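Local atomic coordinates of UDP-glucose 4-epimerase (Brucella ovis, PDB entry 4WOK), a protein that probably interconverts UDP-glucose and UDP-galactose by inverting the configuration at C4 of the sugar, using a tightly bound NAD. Residues Tyr233-Ala246 with Leu310-Ile322. The protein carries 2 engineered substitutions. Numbering follows the deposited sequence. Where two conformers were deposited one is given.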
ATOM      1  N   TYR A 233       6.965  -1.927   8.454  1.00 31.98           N
ATOM      2  CA  TYR A 233       6.074  -0.772   8.351  1.00 39.04           C
ATOM      3  C   TYR A 233       6.709   0.383   7.592  1.00 39.44           C
ATOM      4  O   TYR A 233       7.843   0.760   7.856  1.00 32.30           O
ATOM      5  CB  TYR A 233       5.645  -0.309   9.745  1.00 35.40           C
ATOM      6  CG  TYR A 233       4.972  -1.417  10.527  1.00 38.21           C
ATOM      7  CD1 TYR A 233       5.720  -2.304  11.294  1.00 36.05           C
ATOM      8  CD2 TYR A 233       3.598  -1.601  10.466  1.00 34.30           C
ATOM      9  CE1 TYR A 233       5.114  -3.332  11.991  1.00 37.19           C
ATOM     10  CE2 TYR A 233       2.983  -2.630  11.158  1.00 35.55           C
ATOM     11  CZ  TYR A 233       3.748  -3.491  11.917  1.00 37.33           C
ATOM     12  OH  TYR A 233       3.144  -4.522  12.603  1.00 34.01           O
ATOM     13  N   ILE A 234       5.966   0.946   6.650  1.00 31.60           N
ATOM     14  CA  ILE A 234       6.461   2.090   5.896  1.00 30.35           C
ATOM     15  C   ILE A 234       5.422   3.208   5.910  1.00 31.09           C
ATOM     16  O   ILE A 234       4.224   2.970   5.735  1.00 29.78           O
ATOM     17  CB  ILE A 234       6.835   1.697   4.437  1.00 30.01           C
ATOM     18  CG1 ILE A 234       7.256   2.929   3.630  1.00 32.02           C
ATOM     19  CG2 ILE A 234       5.688   0.977   3.736  1.00 29.62           C
ATOM     20  CD1 ILE A 234       7.949   2.584   2.312  1.00 30.83           C
ATOM     21  N   HIS A 235       5.889   4.429   6.140  1.00 30.28           N
ATOM     22  CA  HIS A 235       5.018   5.589   6.204  1.00 29.85           C
ATOM     23  C   HIS A 235       4.366   5.867   4.854  1.00 31.71           C
ATOM     24  O   HIS A 235       5.025   5.821   3.812  1.00 32.63           O
ATOM     25  CB  HIS A 235       5.809   6.809   6.672  1.00 30.87           C
ATOM     26  CG  HIS A 235       4.949   7.935   7.151  1.00 30.70           C
ATOM     27  ND1 HIS A 235       4.205   8.717   6.297  1.00 30.01           N
ATOM     28  CD2 HIS A 235       4.706   8.401   8.400  1.00 31.15           C
ATOM     29  CE1 HIS A 235       3.548   9.626   6.997  1.00 35.25           C
ATOM     30  NE2 HIS A 235       3.836   9.457   8.276  1.00 32.61           N
ATOM     31  N   VAL A 236       3.078   6.190   4.884  1.00 28.08           N
ATOM     32  CA  VAL A 236       2.306   6.386   3.660  1.00 27.18           C
ATOM     33  C   VAL A 236       2.845   7.541   2.795  1.00 28.09           C
ATOM     34  O   VAL A 236       2.735   7.520   1.560  1.00 27.15           O
ATOM     35  CB  VAL A 236       0.821   6.627   4.003  1.00 26.38           C
ATOM     36  CG1 VAL A 236       0.670   7.858   4.892  1.00 26.91           C
ATOM     37  CG2 VAL A 236      -0.029   6.736   2.737  1.00 25.48           C
ATOM     38  N   THR A 237       3.437   8.546   3.431  1.00 30.82           N
ATOM     39  CA  THR A 237       4.017   9.645   2.661  1.00 32.22           C
ATOM     40  C   THR A 237       5.238   9.161   1.889  1.00 30.85           C
ATOM     41  O   THR A 237       5.470   9.585   0.749  1.00 29.81           O
ATOM     42  CB  THR A 237       4.397  10.832   3.558  1.00 32.13           C
ATOM     43  OG1 THR A 237       3.220  11.294   4.234  1.00 31.04           O
ATOM     44  CG2 THR A 237       4.968  11.974   2.720  1.00 30.59           C
ATOM     45  N   ASP A 238       6.019   8.276   2.505  1.00 30.02           N
ATOM     46  CA  ASP A 238       7.129   7.631   1.811  1.00 30.51           C
ATOM     47  C   ASP A 238       6.607   6.806   0.632  1.00 29.57           C
ATOM     48  O   ASP A 238       7.225   6.768  -0.428  1.00 30.54           O
ATOM     49  CB  ASP A 238       7.933   6.741   2.762  1.00 31.17           C
ATOM     50  CG  ASP A 238       8.974   7.524   3.564  1.00 34.01           C
ATOM     51  OD1 ASP A 238       9.563   8.475   3.000  1.00 33.89           O
ATOM     52  OD2 ASP A 238       9.199   7.188   4.753  1.00 37.52           O
ATOM     53  N   LEU A 239       5.472   6.142   0.817  1.00 28.55           N
ATOM     54  CA  LEU A 239       4.867   5.386  -0.289  1.00 27.65           C
ATOM     55  C   LEU A 239       4.465   6.327  -1.412  1.00 27.38           C
ATOM     56  O   LEU A 239       4.712   6.037  -2.580  1.00 27.28           O
ATOM     57  CB  LEU A 239       3.655   4.569   0.190  1.00 26.68           C
ATOM     58  CG  LEU A 239       4.008   3.356   1.050  1.00 31.61           C
ATOM     59  CD1 LEU A 239       2.757   2.764   1.667  1.00 27.33           C
ATOM     60  CD2 LEU A 239       4.768   2.311   0.249  1.00 27.08           C
ATOM     61  N   ALA A 240       3.845   7.448  -1.059  1.00 29.40           N
ATOM     62  CA  ALA A 240       3.499   8.464  -2.053  1.00 27.91           C
ATOM     63  C   ALA A 240       4.745   8.888  -2.832  1.00 28.24           C
ATOM     64  O   ALA A 240       4.757   8.882  -4.060  1.00 28.13           O
ATOM     65  CB  ALA A 240       2.852   9.671  -1.387  1.00 27.38           C
ATOM     66  N   ARG A 241       5.803   9.221  -2.099  1.00 29.26           N
ATOM     67  CA  ARG A 241       7.063   9.627  -2.729  1.00 30.75           C
ATOM     68  C   ARG A 241       7.559   8.596  -3.753  1.00 31.29           C
ATOM     69  O   ARG A 241       7.915   8.953  -4.879  1.00 30.60           O
ATOM     70  CB  ARG A 241       8.136   9.870  -1.659  1.00 31.43           C
ATOM     71  CG  ARG A 241       7.820  11.026  -0.702  1.00 32.08           C
ATOM     72  CD  ARG A 241       8.951  11.247   0.336  1.00 40.84           C
ATOM     73  NE  ARG A 241      10.265  11.252  -0.305  1.00 34.78           N
ATOM     74  CZ  ARG A 241      11.202  10.332  -0.099  1.00 37.56           C
ATOM     75  NH1 ARG A 241      10.991   9.346   0.763  1.00 36.43           N
ATOM     76  NH2 ARG A 241      12.359  10.408  -0.743  1.00 42.23           N
ATOM     77  N   ALA A 242       7.568   7.323  -3.370  1.00 29.82           N
ATOM     78  CA  ALA A 242       8.082   6.277  -4.252  1.00 29.81           C
ATOM     79  C   ALA A 242       7.228   6.094  -5.510  1.00 32.33           C
ATOM     80  O   ALA A 242       7.752   5.838  -6.597  1.00 30.25           O
ATOM     81  CB  ALA A 242       8.176   4.976  -3.511  1.00 30.64           C
ATOM     82  N   HIS A 243       5.912   6.198  -5.364  1.00 30.45           N
ATOM     83  CA  HIS A 243       5.035   6.016  -6.516  1.00 27.13           C
ATOM     84  C   HIS A 243       5.238   7.153  -7.502  1.00 28.37           C
ATOM     85  O   HIS A 243       5.171   6.949  -8.718  1.00 27.57           O
ATOM     86  CB  HIS A 243       3.573   5.930  -6.086  1.00 26.47           C
ATOM     87  CG  HIS A 243       3.197   4.615  -5.474  1.00 25.40           C
ATOM     88  ND1 HIS A 243       3.682   4.195  -4.253  1.00 25.77           N
ATOM     89  CD2 HIS A 243       2.379   3.627  -5.915  1.00 24.51           C
ATOM     90  CE1 HIS A 243       3.175   3.005  -3.967  1.00 30.64           C
ATOM     91  NE2 HIS A 243       2.379   2.638  -4.958  1.00 29.35           N
ATOM     92  N   VAL A 244       5.512   8.357  -6.994  1.00 31.86           N
ATOM     93  CA  VAL A 244       5.765   9.468  -7.909  1.00 29.08           C
ATOM     94  C   VAL A 244       7.172   9.340  -8.513  1.00 30.73           C
ATOM     95  O   VAL A 244       7.374   9.632  -9.701  1.00 30.57           O
ATOM     96  CB  VAL A 244       5.581  10.846  -7.222  1.00 29.56           C
ATOM     97  CG1 VAL A 244       5.936  11.974  -8.173  1.00 34.84           C
ATOM     98  CG2 VAL A 244       4.141  11.002  -6.742  1.00 28.54           C
ATOM     99  N   LEU A 245       8.145   8.884  -7.725  1.00 30.74           N
ATOM    100  CA  LEU A 245       9.467   8.628  -8.304  1.00 33.05           C
ATOM    101  C   LEU A 245       9.351   7.599  -9.438  1.00 36.33           C
ATOM    102  O   LEU A 245      10.027   7.700 -10.453  1.00 32.70           O
ATOM    103  CB  LEU A 245      10.452   8.140  -7.249  1.00 32.43           C
ATOM    104  CG  LEU A 245      11.036   9.176  -6.293  1.00 39.79           C
ATOM    105  CD1 LEU A 245      11.774   8.461  -5.176  1.00 38.30           C
ATOM    106  CD2 LEU A 245      11.982  10.149  -7.017  1.00 35.00           C
ATOM    107  N   ALA A 246       8.473   6.618  -9.260  1.00 30.60           N
ATOM    108  CA  ALA A 246       8.263   5.593 -10.283  1.00 31.45           C
ATOM    109  C   ALA A 246       7.698   6.220 -11.565  1.00 38.81           C
ATOM    110  O   ALA A 246       8.070   5.837 -12.679  1.00 32.64           O
ATOM    111  CB  ALA A 246       7.334   4.491  -9.747  1.00 28.45           C
ATOM    112  N   LEU A 310      15.598   3.708  -8.229  1.00 45.12           N
ATOM    113  CA  LEU A 310      14.735   4.880  -8.118  1.00 41.53           C
ATOM    114  C   LEU A 310      15.379   6.031  -7.351  1.00 44.18           C
ATOM    115  O   LEU A 310      14.839   7.137  -7.321  1.00 45.50           O
ATOM    116  CB  LEU A 310      13.407   4.507  -7.439  1.00 39.11           C
ATOM    117  CG  LEU A 310      12.420   3.669  -8.246  1.00 38.91           C
ATOM    118  CD1 LEU A 310      11.128   3.486  -7.467  1.00 39.17           C
ATOM    119  CD2 LEU A 310      12.156   4.308  -9.614  1.00 38.02           C
ATOM    120  N   GLY A 311      16.525   5.775  -6.731  1.00 44.16           N
ATOM    121  CA  GLY A 311      17.120   6.741  -5.828  1.00 42.90           C
ATOM    122  C   GLY A 311      16.221   6.978  -4.624  1.00 44.53           C
ATOM    123  O   GLY A 311      16.184   8.080  -4.079  1.00 46.88           O
ATOM    124  N   PHE A 312      15.494   5.943  -4.210  1.00 47.35           N
ATOM    125  CA  PHE A 312      14.504   6.074  -3.136  1.00 38.07           C
ATOM    126  C   PHE A 312      14.985   5.610  -1.760  1.00 38.57           C
ATOM    127  O   PHE A 312      15.431   4.479  -1.601  1.00 46.47           O
ATOM    128  CB  PHE A 312      13.236   5.290  -3.486  1.00 37.02           C
ATOM    129  CG  PHE A 312      12.247   5.216  -2.358  1.00 36.49           C
ATOM    130  CD1 PHE A 312      11.471   6.310  -2.023  1.00 36.15           C
ATOM    131  CD2 PHE A 312      12.087   4.050  -1.633  1.00 36.38           C
ATOM    132  CE1 PHE A 312      10.561   6.242  -0.972  1.00 35.71           C
ATOM    133  CE2 PHE A 312      11.177   3.982  -0.586  1.00 35.96           C
ATOM    134  CZ  PHE A 312      10.423   5.077  -0.257  1.00 35.63           C
ATOM    135  N   HIS A 313      14.877   6.501  -0.775  1.00 40.97           N
ATOM    136  CA  HIS A 313      15.071   6.170   0.638  1.00 41.36           C
ATOM    137  C   HIS A 313      13.874   6.678   1.425  1.00 38.50           C
ATOM    138  O   HIS A 313      13.344   7.746   1.113  1.00 38.19           O
ATOM    139  CB  HIS A 313      16.358   6.800   1.199  1.00 45.51           C
ATOM    140  CG  HIS A 313      17.553   6.597   0.327  1.00 46.86           C
ATOM    141  ND1 HIS A 313      17.848   7.429  -0.733  1.00 54.49           N
ATOM    142  CD2 HIS A 313      18.515   5.646   0.341  1.00 49.89           C
ATOM    143  CE1 HIS A 313      18.947   7.002  -1.330  1.00 55.76           C
ATOM    144  NE2 HIS A 313      19.370   5.922  -0.700  1.00 58.48           N
ATOM    145  N   THR A 314      13.444   5.935   2.439  1.00 42.90           N
ATOM    146  CA  THR A 314      12.406   6.444   3.328  1.00 46.47           C
ATOM    147  C   THR A 314      12.964   7.591   4.154  1.00 49.06           C
ATOM    148  O   THR A 314      14.115   7.544   4.577  1.00 39.48           O
ATOM    149  CB  THR A 314      11.858   5.359   4.283  1.00 40.97           C
ATOM    150  OG1 THR A 314      12.940   4.692   4.936  1.00 43.20           O
ATOM    151  CG2 THR A 314      11.037   4.339   3.515  1.00 39.94           C
ATOM    152  N   VAL A 315      12.159   8.626   4.374  1.00 38.18           N
ATOM    153  CA  VAL A 315      12.590   9.711   5.252  1.00 43.66           C
ATOM    154  C   VAL A 315      11.557   9.993   6.338  1.00 42.89           C
ATOM    155  O   VAL A 315      11.796  10.813   7.210  1.00 38.92           O
ATOM    156  CB  VAL A 315      12.869  11.019   4.470  1.00 46.33           C
ATOM    157  CG1 VAL A 315      13.935  10.788   3.409  1.00 47.97           C
ATOM    158  CG2 VAL A 315      11.602  11.569   3.842  1.00 39.54           C
ATOM    159  N   TYR A 316      10.419   9.305   6.293  1.00 37.58           N
ATOM    160  CA  TYR A 316       9.370   9.511   7.295  1.00 37.19           C
ATOM    161  C   TYR A 316       8.999   8.230   8.041  1.00 37.05           C
ATOM    162  O   TYR A 316       8.021   8.206   8.790  1.00 37.63           O
ATOM    163  CB  TYR A 316       8.097  10.079   6.644  1.00 36.27           C
ATOM    164  CG  TYR A 316       8.248  11.415   5.944  1.00 37.13           C
ATOM    165  CD1 TYR A 316       8.517  12.573   6.659  1.00 49.72           C
ATOM    166  CD2 TYR A 316       8.084  11.521   4.570  1.00 35.92           C
ATOM    167  CE1 TYR A 316       8.643  13.799   6.021  1.00 49.91           C
ATOM    168  CE2 TYR A 316       8.207  12.739   3.925  1.00 42.25           C
ATOM    169  CZ  TYR A 316       8.482  13.874   4.651  1.00 48.13           C
ATOM    170  OH  TYR A 316       8.603  15.087   4.005  1.00 52.45           O
ATOM    171  N   SER A 317       9.759   7.163   7.838  1.00 37.39           N
ATOM    172  CA  SER A 317       9.309   5.863   8.305  1.00 38.29           C
ATOM    173  C   SER A 317       9.974   5.390   9.599  1.00 41.46           C
ATOM    174  O   SER A 317       9.989   4.195   9.895  1.00 39.87           O
ATOM    175  CB  SER A 317       9.506   4.830   7.202  1.00 36.90           C
ATOM    176  OG  SER A 317       8.633   5.092   6.111  1.00 36.03           O
ATOM    177  N   ASP A 318      10.504   6.323  10.380  1.00 38.65           N
ATOM    178  CA  ASP A 318      10.900   5.996  11.744  1.00 42.95           C
ATOM    179  C   ASP A 318       9.625   5.781  12.569  1.00 42.45           C
ATOM    180  O   ASP A 318       8.612   6.441  12.331  1.00 40.49           O
ATOM    181  CB  ASP A 318      11.773   7.104  12.337  1.00 51.87           C
ATOM    182  CG  ASP A 318      11.152   8.473  12.176  1.00 60.18           C
ATOM    183  OD1 ASP A 318      11.149   9.005  11.040  1.00 63.42           O
ATOM    184  OD2 ASP A 318      10.662   9.014  13.188  1.00 63.06           O
ATOM    185  N   LEU A 319       9.660   4.847  13.513  1.00 42.63           N
ATOM    186  CA  LEU A 319       8.462   4.494  14.278  1.00 39.45           C
ATOM    187  C   LEU A 319       7.790   5.718  14.895  1.00 40.42           C
ATOM    188  O   LEU A 319       6.570   5.868  14.838  1.00 38.36           O
ATOM    189  CB  LEU A 319       8.808   3.486  15.374  1.00 39.49           C
ATOM    190  CG  LEU A 319       7.615   3.026  16.214  1.00 47.71           C
ATOM    191  CD1 LEU A 319       6.526   2.417  15.335  1.00 40.16           C
ATOM    192  CD2 LEU A 319       8.069   2.040  17.274  1.00 51.53           C
ATOM    193  N   ASP A 320       8.603   6.600  15.464  1.00 41.90           N
ATOM    194  CA  ASP A 320       8.059   7.767  16.142  0.57 44.19           C
ATOM    195  C   ASP A 320       7.242   8.654  15.191  1.00 42.70           C
ATOM    196  O   ASP A 320       6.163   9.112  15.569  1.00 41.23           O
ATOM    197  CB  ASP A 320       9.177   8.562  16.821  0.57 46.59           C
ATOM    198  CG  ASP A 320       9.448   8.086  18.248  0.57 49.01           C
ATOM    199  OD1 ASP A 320       9.224   6.887  18.536  0.57 54.21           O
ATOM    200  OD2 ASP A 320       9.878   8.908  19.083  0.57 42.08           O
ATOM    201  N   THR A 321       7.708   8.856  13.963  1.00 38.32           N
ATOM    202  CA  THR A 321       6.938   9.643  12.995  1.00 37.53           C
ATOM    203  C   THR A 321       5.653   8.924  12.583  1.00 36.58           C
ATOM    204  O   THR A 321       4.587   9.534  12.479  1.00 37.71           O
ATOM    205  CB  THR A 321       7.768   9.953  11.739  1.00 37.62           C
ATOM    206  OG1 THR A 321       8.900  10.747  12.118  1.00 44.36           O
ATOM    207  CG2 THR A 321       6.940  10.721  10.723  1.00 36.83           C
ATOM    208  N   ILE A 322       5.758   7.622  12.359  1.00 36.88           N
ATOM    209  CA  ILE A 322       4.581   6.820  12.024  1.00 37.81           C
ATOM    210  C   ILE A 322       3.539   6.961  13.126  1.00 38.99           C
ATOM    211  O   ILE A 322       2.378   7.270  12.857  1.00 34.79           O
ATOM    212  CB  ILE A 322       4.953   5.343  11.829  1.00 35.76           C
ATOM    213  CG1 ILE A 322       5.732   5.173  10.524  1.00 35.72           C
ATOM    214  CG2 ILE A 322       3.719   4.462  11.881  1.00 35.08           C
ATOM    215  CD1 ILE A 322       6.331   3.796  10.336  1.00 36.95           C
TER
HETATM  216  O   HOH W   1       9.077   1.605  10.136  1.00 44.69           O
HETATM  217  O   HOH W   2      14.636   9.412  -1.875  1.00 54.43           O
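Asp238, in the first turn of helix 236-251, holds the loop 311-318 through both carboxylate oxygens. OD1 accepts from Val315 N on its syn side at 2.9 Å, nearly straight at 172°. OD2 takes Tyr316 N on its syn side and Ser317 OG on its anti lone pair, the latter at 2.6 Å. Ser317 OG in turn accepts from His235 N at 2.8 Å, so this hydroxyl links strand end, helix and loop. Arg241 NH1 pairs with Asp238 OD1 in a salt bridge and donates to His313 O, 2.9 Å away and near the guanidinium plane.

The apolar packing beside this network is also close. Ala242 CB sits over one face of the Phe312 ring, 3.9 Å from its centroid. Leu245 CD1 and Ile234 CD1 meet the ring edge. The phenyl is brought there with CG anti to the backbone N (chi1 172°). Tyr316 CB covers one face of the His235 ring, whose ND1 caps the helix by accepting from Thr237 N.

The solvent side, at His313, Val315 and Tyr316, is looser. The Tyr316 ring touches Thr237 CG2 obliquely, and a water held by Gly311 O and His313 N also takes a weak bond from Arg241 NH2. The contact fastens the C-terminal region to the Rossmann-type NAD-binding part. With four donors, one of them the guanidinium of Arg241, Asp238 is probably ionised, its charge balanced at least in part by Arg241.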